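Local coordinates for protein paraflagellar rod component (Trypanosoma brucei, PDB 2Q0X) that is of unknown function but adopts the alpha/beta hydrolase fold and is probably a component of the paraflagellar rod, at residues S77-D90 against I187-T199. Numbering follows the deposited sequence.
Sequences SGKIGSGPQDHAHD and ITPARLAGGGFPT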
loop_
_atom_site.group_PDB
_atom_site.type_symbol
_atom_site.label_atom_id
_atom_site.label_comp_id
_atom_site.label_asym_id
_atom_site.label_seq_id
_atom_site.Cartn_x
_atom_site.Cartn_y
_atom_site.Cartn_z
ATOM N N SER A 77 -4.919 -2.474 -6.593
ATOM C CA SER A 77 -4.645 -1.504 -7.638
ATOM C C SER A 77 -4.126 -0.178 -7.088
ATOM O O SER A 77 -3.730 0.682 -7.858
ATOM C CB SER A 77 -5.908 -1.250 -8.472
ATOM O OG SER A 77 -6.909 -0.662 -7.666
ATOM N N GLY A 78 -4.145 -0.012 -5.769
ATOM C CA GLY A 78 -3.498 1.117 -5.122
ATOM C C GLY A 78 -1.979 0.993 -5.140
ATOM O O GLY A 78 -1.289 1.965 -4.893
ATOM N N LYS A 79 -1.462 -0.196 -5.439
ATOM C CA LYS A 79 -0.030 -0.438 -5.441
ATOM C C LYS A 79 0.562 -0.452 -6.847
ATOM O O LYS A 79 -0.093 -0.861 -7.821
ATOM C CB LYS A 79 0.277 -1.757 -4.720
ATOM C CG LYS A 79 -0.044 -1.712 -3.224
ATOM C CD LYS A 79 1.008 -2.421 -2.358
ATOM C CE LYS A 79 2.334 -1.675 -2.319
ATOM N NZ LYS A 79 3.328 -2.331 -1.424
ATOM N N ILE A 80 1.802 0.020 -6.939
ATOM C CA ILE A 80 2.628 -0.199 -8.124
ATOM C C ILE A 80 2.718 -1.716 -8.370
ATOM O O ILE A 80 2.675 -2.512 -7.421
ATOM C CB ILE A 80 4.046 0.470 -7.968
ATOM C CG1 ILE A 80 4.008 1.934 -8.431
ATOM C CG2 ILE A 80 5.135 -0.274 -8.783
ATOM C CD1 ILE A 80 3.499 2.889 -7.440
ATOM N N GLY A 81 2.778 -2.101 -9.648
ATOM C CA GLY A 81 2.982 -3.503 -10.061
ATOM C C GLY A 81 1.738 -4.383 -9.976
ATOM O O GLY A 81 1.828 -5.612 -10.088
ATOM N N SER A 82 0.574 -3.762 -9.804
ATOM C CA SER A 82 -0.677 -4.503 -9.622
ATOM C C SER A 82 -1.194 -5.195 -10.908
ATOM O O SER A 82 -2.034 -6.097 -10.831
ATOM C CB SER A 82 -1.765 -3.579 -9.067
ATOM O OG SER A 82 -2.269 -2.713 -10.076
ATOM N N GLY A 83 -0.698 -4.781 -12.070
ATOM C CA GLY A 83 -1.201 -5.304 -13.341
ATOM C C GLY A 83 -0.896 -4.406 -14.526
ATOM O O GLY A 83 -0.105 -4.773 -15.388
ATOM N N PRO A 84 -1.510 -3.206 -14.578
ATOM C CA PRO A 84 -2.400 -2.570 -13.607
ATOM C C PRO A 84 -3.844 -3.083 -13.669
ATOM O O PRO A 84 -4.381 -3.315 -14.743
ATOM C CB PRO A 84 -2.336 -1.095 -14.000
ATOM C CG PRO A 84 -2.108 -1.128 -15.479
ATOM C CD PRO A 84 -1.302 -2.358 -15.767
ATOM N N GLN A 85 -4.462 -3.205 -12.503
ATOM C CA GLN A 85 -5.728 -3.927 -12.337
ATOM C C GLN A 85 -6.964 -3.034 -12.516
ATOM O O GLN A 85 -7.058 -1.977 -11.892
ATOM C CB GLN A 85 -5.747 -4.533 -10.926
ATOM C CG GLN A 85 -6.733 -5.656 -10.755
ATOM C CD GLN A 85 -6.409 -6.562 -9.577
ATOM O OE1 GLN A 85 -6.049 -7.729 -9.769
ATOM N NE2 GLN A 85 -6.538 -6.035 -8.363
ATOM N N ASP A 86 -7.906 -3.463 -13.355
ATOM C CA ASP A 86 -9.222 -2.793 -13.471
ATOM C C ASP A 86 -10.144 -3.106 -12.273
ATOM O O ASP A 86 -9.751 -3.832 -11.337
ATOM C CB ASP A 86 -9.903 -3.118 -14.821
ATOM C CG ASP A 86 -10.538 -4.511 -14.872
ATOM O OD1 ASP A 86 -10.496 -5.265 -13.873
ATOM O OD2 ASP A 86 -11.095 -4.848 -15.945
ATOM N N HIS A 87 -11.361 -2.551 -12.299
ATOM C CA HIS A 87 -12.213 -2.573 -11.116
ATOM C C HIS A 87 -12.871 -3.929 -10.879
ATOM O O HIS A 87 -13.142 -4.285 -9.736
ATOM C CB HIS A 87 -13.241 -1.418 -11.121
ATOM C CG HIS A 87 -14.518 -1.720 -11.839
ATOM N ND1 HIS A 87 -14.620 -1.719 -13.213
ATOM C CD2 HIS A 87 -15.757 -1.993 -11.370
ATOM C CE1 HIS A 87 -15.859 -2.019 -13.559
ATOM N NE2 HIS A 87 -16.570 -2.179 -12.459
ATOM N N ALA A 88 -13.114 -4.684 -11.946
ATOM C CA ALA A 88 -13.696 -6.022 -11.810
ATOM C C ALA A 88 -12.745 -6.974 -11.073
ATOM O O ALA A 88 -13.185 -7.819 -10.294
ATOM C CB ALA A 88 -14.085 -6.598 -13.194
ATOM N N HIS A 89 -11.442 -6.834 -11.323
ATOM C CA HIS A 89 -10.449 -7.696 -10.689
ATOM C C HIS A 89 -10.184 -7.308 -9.241
ATOM O O HIS A 89 -10.065 -8.185 -8.404
ATOM C CB HIS A 89 -9.165 -7.732 -11.507
ATOM C CG HIS A 89 -9.310 -8.461 -12.811
ATOM N ND1 HIS A 89 -10.065 -7.969 -13.853
ATOM C CD2 HIS A 89 -8.792 -9.637 -13.242
ATOM C CE1 HIS A 89 -10.016 -8.817 -14.868
ATOM N NE2 HIS A 89 -9.247 -9.836 -14.524
ATOM N N ASP A 90 -10.105 -6.009 -8.949
ATOM C CA ASP A 90 -10.074 -5.521 -7.567
ATOM C C ASP A 90 -11.264 -6.072 -6.765
ATOM O O ASP A 90 -11.081 -6.569 -5.657
ATOM C CB ASP A 90 -10.150 -3.981 -7.522
ATOM C CG ASP A 90 -8.777 -3.289 -7.517
ATOM O OD1 ASP A 90 -7.715 -3.921 -7.343
ATOM O OD2 ASP A 90 -8.786 -2.047 -7.670
ATOM N N ILE A 187 -6.568 8.485 -9.668
ATOM C CA ILE A 187 -7.102 7.260 -10.256
ATOM C C ILE A 187 -6.260 6.838 -11.460
ATOM O O ILE A 187 -5.771 7.694 -12.222
ATOM C CB ILE A 187 -8.591 7.453 -10.673
ATOM C CG1 ILE A 187 -9.222 6.130 -11.128
ATOM C CG2 ILE A 187 -8.721 8.528 -11.770
ATOM C CD1 ILE A 187 -10.747 6.118 -11.069
ATOM N N THR A 188 -6.070 5.530 -11.628
ATOM C CA THR A 188 -5.312 5.029 -12.766
ATOM C C THR A 188 -6.233 4.910 -13.976
ATOM O O THR A 188 -7.426 4.664 -13.817
ATOM C CB THR A 188 -4.609 3.673 -12.477
ATOM O OG1 THR A 188 -5.573 2.673 -12.132
ATOM C CG2 THR A 188 -3.598 3.811 -11.368
ATOM N N PRO A 189 -5.695 5.132 -15.190
ATOM C CA PRO A 189 -6.503 4.868 -16.389
ATOM C C PRO A 189 -7.129 3.464 -16.398
ATOM O O PRO A 189 -8.287 3.317 -16.788
ATOM C CB PRO A 189 -5.510 5.051 -17.541
ATOM C CG PRO A 189 -4.462 5.989 -17.000
ATOM C CD PRO A 189 -4.367 5.676 -15.518
ATOM N N ALA A 190 -6.377 2.463 -15.944
ATOM C CA ALA A 190 -6.864 1.090 -15.905
ATOM C C ALA A 190 -8.105 0.943 -15.039
ATOM O O ALA A 190 -8.958 0.131 -15.335
ATOM C CB ALA A 190 -5.779 0.144 -15.429
ATOM N N ARG A 191 -8.208 1.712 -13.962
ATOM C CA ARG A 191 -9.416 1.675 -13.133
ATOM C C ARG A 191 -10.621 2.330 -13.833
ATOM O O ARG A 191 -11.741 1.864 -13.701
ATOM C CB ARG A 191 -9.156 2.284 -11.744
ATOM C CG ARG A 191 -8.470 1.309 -10.787
ATOM C CD ARG A 191 -9.428 0.203 -10.298
ATOM N NE ARG A 191 -10.596 0.738 -9.584
ATOM C CZ ARG A 191 -10.621 1.078 -8.295
ATOM N NH1 ARG A 191 -9.547 0.943 -7.521
ATOM N NH2 ARG A 191 -11.731 1.572 -7.762
ATOM N N LEU A 192 -10.376 3.371 -14.618
ATOM C CA LEU A 192 -11.445 4.024 -15.365
ATOM C C LEU A 192 -11.888 3.188 -16.581
ATOM O O LEU A 192 -13.084 3.189 -16.941
ATOM C CB LEU A 192 -11.017 5.432 -15.800
ATOM C CG LEU A 192 -11.057 6.568 -14.759
ATOM C CD1 LEU A 192 -10.257 7.770 -15.239
ATOM C CD2 LEU A 192 -12.526 6.977 -14.447
ATOM N N ALA A 193 -10.948 2.445 -17.176
ATOM C CA ALA A 193 -11.179 1.755 -18.461
ATOM C C ALA A 193 -12.162 0.577 -18.413
ATOM O O ALA A 193 -12.837 0.286 -19.397
ATOM C CB ALA A 193 -9.840 1.302 -19.074
ATOM N N GLY A 194 -12.255 -0.098 -17.274
ATOM C CA GLY A 194 -13.172 -1.232 -17.140
ATOM C C GLY A 194 -14.621 -0.844 -16.961
ATOM O O GLY A 194 -15.488 -1.716 -16.917
ATOM N N GLY A 195 -14.909 0.452 -16.871
ATOM C CA GLY A 195 -16.289 0.913 -16.764
ATOM C C GLY A 195 -16.726 1.038 -15.315
ATOM O O GLY A 195 -15.967 1.533 -14.471
ATOM N N GLY A 196 -17.963 0.624 -15.040
ATOM C CA GLY A 196 -18.554 0.746 -13.727
ATOM C C GLY A 196 -18.754 2.193 -13.337
ATOM O O GLY A 196 -18.847 3.053 -14.200
ATOM N N PHE A 197 -18.778 2.460 -12.026
ATOM C CA PHE A 197 -18.974 3.818 -11.500
ATOM C C PHE A 197 -17.890 4.138 -10.479
ATOM O O PHE A 197 -17.977 3.678 -9.330
ATOM C CB PHE A 197 -20.341 3.947 -10.835
ATOM C CG PHE A 197 -21.451 3.467 -11.680
ATOM C CD1 PHE A 197 -22.041 4.309 -12.599
ATOM C CD2 PHE A 197 -21.901 2.163 -11.570
ATOM C CE1 PHE A 197 -23.072 3.858 -13.400
ATOM C CE2 PHE A 197 -22.921 1.705 -12.370
ATOM C CZ PHE A 197 -23.514 2.559 -13.289
ATOM N N PRO A 198 -16.863 4.906 -10.896
ATOM C CA PRO A 198 -15.740 5.195 -10.020
ATOM C C PRO A 198 -16.134 5.700 -8.650
ATOM O O PRO A 198 -15.654 5.177 -7.681
ATOM C CB PRO A 198 -14.957 6.257 -10.802
ATOM C CG PRO A 198 -15.226 5.917 -12.217
ATOM C CD PRO A 198 -16.672 5.504 -12.234
ATOM N N THR A 199 -17.054 6.665 -8.583
ATOM C CA THR A 199 -17.462 7.279 -7.314
ATOM C C THR A 199 -18.968 7.488 -7.302
ATOM O O THR A 199 -19.652 7.199 -8.272
ATOM C CB THR A 199 -16.776 8.651 -7.124
ATOM O OG1 THR A 199 -17.190 9.541 -8.181
ATOM C CG2 THR A 199 -15.227 8.493 -7.129
HETATM O O HOH W 1 -4.916 0.153 -12.040
HETATM O O HOH W 2 -12.228 -0.550 -14.321
#
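R191 NH1 meets D90 OD2 at 3.1 Å in a salt bridge. The guanidinium and carboxylate planes stand 82° apart, so the two groups cross rather than pair side by side. S77 OG lies at the guanidinium edge, near its plane. The R191 turn at chi2 (-73°) puts CD 3.6 Å from Q85 O. The turn at chi3 (-60°) puts NE 3.7 Å from H87 CB. NH2 turns to Q120 OE1 on helix 119-128.

Next to R191 on helix 189-193, A190 CB packs on P84 CG at 3.9 Å. D86 CA makes a CH···O contact with A190 O. The H87 ring fits against the glycine run 194-196, with CE1 3.4 Å from G194 O, which sits at the ring edge.

Two waters join the segments. One donates to Q85 O and binds T188 OG1. The other accepts from H87 N, binds H87 ND1 and donates to R191 O.

In the second shell, D90 OD1 takes S77 N with its syn lone pair, and Q85 NE2 from the anti side, tilted out of the carboxylate plane. D86 OD1 caps helix 87-104 by accepting from H89 N at 3.1 Å, and also accepts from H89 ND1.

The contact joins the start of helix 87-104 to the segment around helix 189-193. Its chemistry is one buried ion pair, with water bridges further along the interface. The arginine probably stabilises the charged form of D90.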